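Ubiquitin and WLM domain-containing metalloprotease SPCC1442.07c (Schizosaccharomyces pombe, PDB 5JIG) is a DNA-dependent metalloendopeptidase that cleaves DNA-binding proteins and takes part in the repair of DNA-protein crosslinks. Local coordinates at the nickel (II) ion site. Residues are numbered along the deposited sequence; one frame, centred on the assembly and turned at random.

The nickel (II) ion site. Residues 97-98, 101, 104, 107, 111. With NI (nickel (II) ion), chain B; OXY (oxygen molecule), chain C.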
loop_
_atom_site.group_PDB
_atom_site.type_symbol
_atom_site.label_atom_id
_atom_site.label_comp_id
_atom_site.label_asym_id
_atom_site.label_seq_id
_atom_site.Cartn_x
_atom_site.Cartn_y
_atom_site.Cartn_z
ATOM N N HIS A 97 -6.132 2.028 2.362
ATOM C CA HIS A 97 -7.006 2.983 1.721
ATOM C C HIS A 97 -6.907 2.837 0.196
ATOM O O HIS A 97 -7.943 2.725 -0.499
ATOM C CB HIS A 97 -6.618 4.398 2.191
ATOM C CG HIS A 97 -7.374 5.482 1.517
ATOM N ND1 HIS A 97 -8.170 6.368 2.213
ATOM C CD2 HIS A 97 -7.457 5.883 0.226
ATOM C CE1 HIS A 97 -8.668 7.241 1.350
ATOM N NE2 HIS A 97 -8.282 6.973 0.128
ATOM N N GLU A 98 -5.694 2.852 -0.343
ATOM C CA GLU A 98 -5.552 2.727 -1.784
ATOM C C GLU A 98 -6.093 1.394 -2.305
ATOM O O GLU A 98 -6.746 1.382 -3.365
ATOM C CB GLU A 98 -4.132 2.957 -2.262
ATOM C CG GLU A 98 -3.466 4.254 -1.795
ATOM C CD GLU A 98 -4.220 5.470 -1.873
ATOM O OE1 GLU A 98 -5.169 5.553 -2.669
ATOM O OE2 GLU A 98 -3.822 6.402 -1.113
ATOM N N HIS A 101 -9.785 1.434 -2.968
ATOM C CA HIS A 101 -10.103 2.049 -4.234
ATOM C C HIS A 101 -10.032 1.070 -5.425
ATOM O O HIS A 101 -10.454 1.428 -6.529
ATOM C CB HIS A 101 -9.215 3.241 -4.544
ATOM C CG HIS A 101 -9.525 4.487 -3.748
ATOM N ND1 HIS A 101 -10.753 5.097 -3.758
ATOM C CD2 HIS A 101 -8.701 5.305 -3.057
ATOM C CE1 HIS A 101 -10.656 6.218 -3.056
ATOM N NE2 HIS A 101 -9.428 6.397 -2.629
ATOM N N HIS A 104 -14.002 0.744 -4.700
ATOM C CA HIS A 104 -14.864 1.924 -4.511
ATOM C C HIS A 104 -14.094 3.191 -4.929
ATOM O O HIS A 104 -13.022 3.478 -4.329
ATOM C CB HIS A 104 -15.275 2.009 -3.048
ATOM C CG HIS A 104 -16.095 0.827 -2.611
ATOM N ND1 HIS A 104 -17.364 0.565 -3.134
ATOM C CD2 HIS A 104 -15.797 -0.200 -1.773
ATOM C CE1 HIS A 104 -17.770 -0.565 -2.608
ATOM N NE2 HIS A 104 -16.859 -1.050 -1.773
ATOM N N HIS A 107 -14.938 8.130 -1.550
ATOM C CA HIS A 107 -14.823 7.879 -0.127
ATOM C C HIS A 107 -16.185 7.901 0.561
ATOM O O HIS A 107 -16.413 8.655 1.501
ATOM C CB HIS A 107 -13.859 8.826 0.548
ATOM C CG HIS A 107 -12.498 8.936 -0.077
ATOM N ND1 HIS A 107 -12.054 10.131 -0.560
ATOM C CD2 HIS A 107 -11.523 8.076 -0.350
ATOM C CE1 HIS A 107 -10.847 9.999 -1.047
ATOM N NE2 HIS A 107 -10.513 8.755 -0.966
ATOM N N PHE A 111 -17.084 2.513 0.720
ATOM C CA PHE A 111 -15.608 2.617 0.839
ATOM C C PHE A 111 -15.179 2.424 2.243
ATOM O O PHE A 111 -14.337 1.594 2.547
ATOM C CB PHE A 111 -15.155 3.966 0.258
ATOM C CG PHE A 111 -13.637 4.199 0.384
ATOM C CD1 PHE A 111 -12.778 3.969 -0.674
ATOM C CD2 PHE A 111 -13.067 4.639 1.596
ATOM C CE1 PHE A 111 -11.395 4.083 -0.505
ATOM C CE2 PHE A 111 -11.699 4.755 1.762
ATOM C CZ PHE A 111 -10.877 4.469 0.707
HETATM NI NI NI B . -8.639 8.026 -1.617
HETATM O O1 OXY C . -6.665 7.700 -2.433
HETATM O O2 OXY C . -6.132 8.623 -3.061
HETATM O O HOH W 1 -8.678 9.235 -3.377
HETATM O O HOH W 2 -7.543 9.708 -0.782
#
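This is the active site of the WLM protease domain, nickel in the catalytic zinc position. His97 and His101 of the HExxH motif, carried by and just beyond helix 88-100, and His107 from the following loop share one face of a near-octahedral shell. Water 1 lies opposite His97, water 2 opposite His101, and OXY O1 opposite His107.

The His101 side chain runs outward from CB to the metal, CG anti to the carbonyl carbon (chi1 -74°). CD2 passes 3.2 Å from OXY O1. ND1 donates to the carbonyl O of His104 (2.8 Å, 150° at H), near the imidazole plane; this second-shell bond fixes the ring's rotation and is likely to make NE2 a stronger electron-pair donor to NI. NE2 ends 2.1 Å from NI. Phe111 CE1 covers one face, 3.4 Å above the ring centre, while Phe111 CZ sits 3.5 Å over the centre of the His97 ring, so one phenyl edge backs both imidazoles.

His97, CG anti to its N (chi1 175°), also binds NI through NE2 at 2.1 Å. Glu98, the general base, bends at chi2 and brings OE1 2.6 Å from OXY O1, an unfavourable contact as modelled, since carboxylate and dioxygen both only accept. The dioxygen may come from crystallisation; O1 perhaps marks the catalytic water's place. An alanine at Glu98 would remove the carboxylate and probably weaken water activation badly. In the zinc enzyme, metal and Glu98 activate water to cleave DNA-bound proteins.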